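Local coordinates for reticulocyte binding protein (Streptococcus agalactiae COH1, PDB 3FAW) that probably hydrolyses alpha-1,6 linkages of pullulan and related alpha-glucans, as a secreted, cell-wall-anchored pullulanase of a streptococcus, at residues L254-I259 with K450-R455; V437-I442 with E468-E473. All coordinates share one frame; numbering follows the deposited sequence.

Contact 1: L254-I259 with K450-R455; sequences LSFAKI and KVDGFR
Lys450 lies with its aliphatic chain between Leu254 and the ring of Phe256. Lys450 CD sits over one face of the Phe256 ring, offset toward the rim, in a CH-pi contact 3.9 Å from the centroid. Lys450 CG meets Leu254 CG at 3.5 Å, the two side chains sliding past each other in opposite directions. The lysine chain bends at chi2 (-60°), which places CD over the aromatic face; NZ then bonds to Ser447 O, in the last turn of helix 432-449. The rim of Phe256 is tight as well, with Phe256 CE1 3.4 Å from Val451 O. Lys450, just past the helix end and with positive phi, turns the chain toward strand 453-456 of the closed parallel (beta/alpha)8 barrel, so the loop 254-259 packs on a helix-to-strand turn of the catalytic TIM barrel. Asp452 makes the hydrogen bond of the contact: Ala257 N reaches Asp452 OD1 at 2.8 Å, nearly straight at 163°, on the syn side and tilted out of the carboxylate plane. OD2 is held by His380 and by Val386 N, which fixes the group's rotation. On the looser side, the partly exposed Ser255 turns its CB away from 450-455, OG bonding to Asn253 O.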
loop_
_atom_site.group_PDB
_atom_site.type_symbol
_atom_site.label_atom_id
_atom_site.label_comp_id
_atom_site.label_asym_id
_atom_site.label_seq_id
_atom_site.Cartn_x
_atom_site.Cartn_y
_atom_site.Cartn_z
ATOM N N LEU A 254 -3.556 -15.119 -20.249
ATOM C CA LEU A 254 -3.815 -14.253 -19.102
ATOM C C LEU A 254 -4.428 -12.940 -19.587
ATOM O O LEU A 254 -3.921 -12.318 -20.519
ATOM C CB LEU A 254 -2.522 -13.984 -18.321
ATOM C CG LEU A 254 -2.652 -13.302 -16.956
ATOM C CD1 LEU A 254 -3.301 -14.228 -15.926
ATOM C CD2 LEU A 254 -1.284 -12.825 -16.473
ATOM N N SER A 255 -5.532 -12.545 -18.958
ATOM C CA SER A 255 -6.277 -11.351 -19.358
ATOM C C SER A 255 -6.713 -10.597 -18.119
ATOM O O SER A 255 -6.657 -11.128 -17.016
ATOM C CB SER A 255 -7.516 -11.737 -20.171
ATOM O OG SER A 255 -7.203 -12.669 -21.194
ATOM N N PHE A 256 -7.173 -9.364 -18.306
ATOM C CA PHE A 256 -7.713 -8.579 -17.198
ATOM C C PHE A 256 -9.042 -9.143 -16.713
ATOM O O PHE A 256 -9.673 -9.960 -17.393
ATOM C CB PHE A 256 -7.861 -7.111 -17.596
ATOM C CG PHE A 256 -6.549 -6.434 -17.844
ATOM C CD1 PHE A 256 -5.699 -6.142 -16.784
ATOM C CD2 PHE A 256 -6.148 -6.113 -19.133
ATOM C CE1 PHE A 256 -4.474 -5.523 -17.002
ATOM C CE2 PHE A 256 -4.923 -5.497 -19.363
ATOM C CZ PHE A 256 -4.085 -5.201 -18.293
ATOM N N ALA A 257 -9.460 -8.705 -15.531
ATOM C CA ALA A 257 -10.656 -9.247 -14.893
ATOM C C ALA A 257 -11.914 -9.000 -15.722
ATOM O O ALA A 257 -11.981 -8.049 -16.502
ATOM C CB ALA A 257 -10.827 -8.659 -13.502
ATOM N N LYS A 258 -12.898 -9.879 -15.550
ATOM C CA LYS A 258 -14.242 -9.670 -16.078
ATOM C C LYS A 258 -15.225 -9.730 -14.905
ATOM O O LYS A 258 -15.812 -10.772 -14.612
ATOM C CB LYS A 258 -14.575 -10.714 -17.149
ATOM C CG LYS A 258 -13.623 -10.678 -18.348
ATOM C CD LYS A 258 -13.998 -11.714 -19.401
ATOM C CE LYS A 258 -12.939 -11.816 -20.497
ATOM N NZ LYS A 258 -11.648 -12.369 -20.004
ATOM N N ILE A 259 -15.372 -8.591 -14.232
ATOM C CA ILE A 259 -16.229 -8.471 -13.053
ATOM C C ILE A 259 -17.634 -8.077 -13.513
ATOM O O ILE A 259 -17.803 -7.077 -14.212
ATOM C CB ILE A 259 -15.699 -7.392 -12.069
ATOM C CG1 ILE A 259 -14.205 -7.590 -11.773
ATOM C CG2 ILE A 259 -16.488 -7.420 -10.767
ATOM C CD1 ILE A 259 -13.590 -6.460 -10.981
ATOM N N LYS A 450 -1.433 -8.700 -15.670
ATOM C CA LYS A 450 -2.849 -8.331 -15.864
ATOM C C LYS A 450 -3.530 -7.908 -14.561
ATOM O O LYS A 450 -4.638 -8.351 -14.238
ATOM C CB LYS A 450 -3.632 -9.454 -16.557
ATOM C CG LYS A 450 -3.042 -9.911 -17.882
ATOM C CD LYS A 450 -2.960 -8.799 -18.917
ATOM C CE LYS A 450 -2.422 -9.326 -20.242
ATOM N NZ LYS A 450 -1.705 -8.284 -21.020
ATOM N N VAL A 451 -2.850 -7.031 -13.825
ATOM C CA VAL A 451 -3.333 -6.542 -12.539
ATOM C C VAL A 451 -4.474 -5.540 -12.749
ATOM O O VAL A 451 -4.448 -4.731 -13.683
ATOM C CB VAL A 451 -2.178 -5.909 -11.722
ATOM C CG1 VAL A 451 -2.698 -5.244 -10.463
ATOM C CG2 VAL A 451 -1.148 -6.972 -11.383
ATOM N N ASP A 452 -5.480 -5.610 -11.882
ATOM C CA ASP A 452 -6.707 -4.834 -12.061
ATOM C C ASP A 452 -6.738 -3.553 -11.230
ATOM O O ASP A 452 -7.627 -2.724 -11.401
ATOM C CB ASP A 452 -7.910 -5.704 -11.732
ATOM C CG ASP A 452 -7.921 -6.980 -12.536
ATOM O OD1 ASP A 452 -8.191 -6.907 -13.755
ATOM O OD2 ASP A 452 -7.638 -8.046 -11.951
ATOM N N GLY A 453 -5.767 -3.396 -10.337
ATOM C CA GLY A 453 -5.671 -2.201 -9.515
ATOM C C GLY A 453 -4.443 -2.195 -8.635
ATOM O O GLY A 453 -3.736 -3.196 -8.544
ATOM N N PHE A 454 -4.196 -1.060 -7.986
ATOM C CA PHE A 454 -3.042 -0.888 -7.104
ATOM C C PHE A 454 -3.422 -0.118 -5.843
ATOM O O PHE A 454 -4.258 0.796 -5.895
ATOM C CB PHE A 454 -1.917 -0.135 -7.833
ATOM C CG PHE A 454 -1.331 -0.895 -8.987
ATOM C CD1 PHE A 454 -0.295 -1.801 -8.787
ATOM C CD2 PHE A 454 -1.821 -0.711 -10.273
ATOM C CE1 PHE A 454 0.243 -2.506 -9.851
ATOM C CE2 PHE A 454 -1.293 -1.414 -11.337
ATOM C CZ PHE A 454 -0.261 -2.316 -11.129
ATOM N N ARG A 455 -2.808 -0.492 -4.719
ATOM C CA ARG A 455 -2.921 0.262 -3.465
ATOM C C ARG A 455 -1.566 0.844 -3.089
ATOM O O ARG A 455 -0.603 0.106 -2.932
ATOM C CB ARG A 455 -3.419 -0.611 -2.303
ATOM C CG ARG A 455 -3.884 0.224 -1.103
ATOM C CD ARG A 455 -3.455 -0.277 0.266
ATOM N NE ARG A 455 -2.024 -0.169 0.517
ATOM C CZ ARG A 455 -1.458 0.001 1.716
ATOM N NH1 ARG A 455 -2.171 0.117 2.829
ATOM N NH2 ARG A 455 -0.143 0.074 1.801
#

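Contact 2: V437-I442 with E468-E473; sequences VLVDSI and ELAYKE
Chi1 of 175° sets Val439 CG1 anti to the backbone N and leaves CG2 beside it, so the two methyls reach different turns of the facing helix: Val439 CG1 meets Glu473 CG at 3.8 Å, and Val439 CG2 meets Leu469 CD2 at 3.9 Å. Both of these side chains cross the valine at about a right angle. Leu438 also has CG anti to its backbone N; farther out, Leu438 CD2 lies 3.5 Å from Ala470 CB. Ile442, one turn on, brings CG2 to within 3.9 Å of Ala470 O. The small alanine thus lies among Leu438, Val439 and Ile442, and its CA is 4.9 Å from that of Val439. The axes of 437-442 and 468-473 approach to 9.1 Å with a crossing angle of -22°, running in nearly the same direction. No hydrogen bond links the two segments; the side-chain contacts are apolar, Glu473 contributing its CG. Parallel neighbouring helices are what the outer layer of a (beta/alpha)8 barrel provides. Beneath this pair lies the barrel wall: Ile442 also packs on Phe454 and Phe456 of strand 453-456 and on Met483 of strand 482-485, where Tyr471 from the other helix rests too.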
loop_
_atom_site.group_PDB
_atom_site.type_symbol
_atom_site.label_atom_id
_atom_site.label_comp_id
_atom_site.label_asym_id
_atom_site.label_seq_id
_atom_site.Cartn_x
_atom_site.Cartn_y
_atom_site.Cartn_z
ATOM N N VAL A 437 10.972 4.643 -12.431
ATOM C CA VAL A 437 10.936 3.402 -11.653
ATOM C C VAL A 437 9.513 3.077 -11.185
ATOM O O VAL A 437 9.052 1.946 -11.324
ATOM C CB VAL A 437 11.872 3.466 -10.422
ATOM C CG1 VAL A 437 11.605 2.289 -9.486
ATOM C CG2 VAL A 437 13.332 3.496 -10.858
ATOM N N LEU A 438 8.830 4.082 -10.641
ATOM C CA LEU A 438 7.448 3.934 -10.182
ATOM C C LEU A 438 6.500 3.624 -11.342
ATOM O O LEU A 438 5.767 2.633 -11.306
ATOM C CB LEU A 438 6.993 5.206 -9.451
ATOM C CG LEU A 438 5.588 5.220 -8.833
ATOM C CD1 LEU A 438 5.509 6.227 -7.687
ATOM C CD2 LEU A 438 4.510 5.525 -9.880
ATOM N N VAL A 439 6.533 4.470 -12.366
ATOM C CA VAL A 439 5.621 4.360 -13.509
ATOM C C VAL A 439 5.891 3.113 -14.365
ATOM O O VAL A 439 4.949 2.428 -14.773
ATOM C CB VAL A 439 5.653 5.648 -14.378
ATOM C CG1 VAL A 439 4.794 5.497 -15.622
ATOM C CG2 VAL A 439 5.186 6.846 -13.562
ATOM N N ASP A 440 7.163 2.813 -14.627
ATOM C CA ASP A 440 7.520 1.622 -15.410
ATOM C C ASP A 440 7.132 0.321 -14.706
ATOM O O ASP A 440 6.708 -0.628 -15.362
ATOM C CB ASP A 440 9.020 1.575 -15.733
ATOM C CG ASP A 440 9.476 2.721 -16.621
ATOM O OD1 ASP A 440 8.658 3.298 -17.374
ATOM O OD2 ASP A 440 10.678 3.042 -16.556
ATOM N N SER A 441 7.292 0.268 -13.383
ATOM C CA SER A 441 6.893 -0.916 -12.615
ATOM C C SER A 441 5.372 -1.088 -12.602
ATOM O O SER A 441 4.871 -2.203 -12.731
ATOM C CB SER A 441 7.449 -0.875 -11.186
ATOM O OG SER A 441 7.284 0.400 -10.599
ATOM N N ILE A 442 4.642 0.017 -12.469
ATOM C CA ILE A 442 3.181 -0.024 -12.550
ATOM C C ILE A 442 2.727 -0.518 -13.931
ATOM O O ILE A 442 1.804 -1.324 -14.030
ATOM C CB ILE A 442 2.548 1.355 -12.232
ATOM C CG1 ILE A 442 2.701 1.691 -10.740
ATOM C CG2 ILE A 442 1.069 1.378 -12.628
ATOM C CD1 ILE A 442 1.772 0.916 -9.808
ATOM N N GLU A 468 -0.547 10.595 -10.657
ATOM C CA GLU A 468 -1.386 10.921 -11.817
ATOM C C GLU A 468 -0.896 10.190 -13.061
ATOM O O GLU A 468 -1.677 9.552 -13.766
ATOM C CB GLU A 468 -1.373 12.430 -12.105
ATOM C CG GLU A 468 -2.495 13.228 -11.450
ATOM C CD GLU A 468 -3.854 13.040 -12.123
ATOM O OE1 GLU A 468 -3.970 12.200 -13.041
ATOM O OE2 GLU A 468 -4.810 13.740 -11.726
ATOM N N LEU A 469 0.403 10.303 -13.325
ATOM C CA LEU A 469 1.016 9.676 -14.494
ATOM C C LEU A 469 0.910 8.153 -14.425
ATOM O O LEU A 469 0.593 7.507 -15.422
ATOM C CB LEU A 469 2.484 10.094 -14.627
ATOM C CG LEU A 469 3.240 9.638 -15.879
ATOM C CD1 LEU A 469 2.589 10.213 -17.135
ATOM C CD2 LEU A 469 4.704 10.049 -15.803
ATOM N N ALA A 470 1.181 7.589 -13.252
ATOM C CA ALA A 470 1.047 6.145 -13.043
ATOM C C ALA A 470 -0.373 5.669 -13.357
ATOM O O ALA A 470 -0.560 4.609 -13.956
ATOM C CB ALA A 470 1.433 5.769 -11.614
ATOM N N TYR A 471 -1.363 6.463 -12.951
ATOM C CA TYR A 471 -2.770 6.155 -13.210
ATOM C C TYR A 471 -3.085 6.243 -14.703
ATOM O O TYR A 471 -3.731 5.355 -15.261
ATOM C CB TYR A 471 -3.683 7.101 -12.424
ATOM C CG TYR A 471 -5.161 6.884 -12.671
ATOM C CD1 TYR A 471 -5.861 5.885 -11.999
ATOM C CD2 TYR A 471 -5.863 7.684 -13.572
ATOM C CE1 TYR A 471 -7.215 5.685 -12.220
ATOM C CE2 TYR A 471 -7.220 7.490 -13.800
ATOM C CZ TYR A 471 -7.888 6.489 -13.119
ATOM O OH TYR A 471 -9.227 6.295 -13.337
ATOM N N LYS A 472 -2.622 7.319 -15.333
ATOM C CA LYS A 472 -2.841 7.547 -16.762
ATOM C C LYS A 472 -2.334 6.364 -17.586
ATOM O O LYS A 472 -3.057 5.829 -18.428
ATOM C CB LYS A 472 -2.152 8.845 -17.204
ATOM C CG LYS A 472 -2.436 9.267 -18.646
ATOM C CD LYS A 472 -1.752 10.585 -18.981
ATOM C CE LYS A 472 -2.051 11.029 -20.407
ATOM N NZ LYS A 472 -1.330 12.279 -20.774
ATOM N N GLU A 473 -1.098 5.959 -17.311
ATOM C CA GLU A 473 -0.443 4.859 -18.022
ATOM C C GLU A 473 -1.118 3.515 -17.774
ATOM O O GLU A 473 -1.307 2.733 -18.708
ATOM C CB GLU A 473 1.032 4.769 -17.618
ATOM C CG GLU A 473 1.894 5.947 -18.086
ATOM C CD GLU A 473 2.156 5.960 -19.593
ATOM O OE1 GLU A 473 2.012 4.909 -20.253
ATOM O OE2 GLU A 473 2.521 7.034 -20.118
#

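Overall arrangement
From the N terminus, the chain first passes 254-259, in the loop leading to strand 269-273, the first of the barrel. It then builds three strands of the barrel before helix 432-449 supplies 437-442. At the end of that helix, 450-455 closes the long loop of contact 1, spanning 190 residues, and runs into strand 453-456. Helix 464-477 follows, and its 468-473 closes contact 2 across 25 residues, a helix-strand-helix passage through strand 453-456. The segments alternate, so the two contacts cross, with centres about 15 Å apart. They touch directly, Phe454 CD1 lying 3.6 Å from Ile442 CD1. Contact 1 ties the loop ahead of the barrel to its fourth strand; contact 2 joins the helices flanking that strand in sequence.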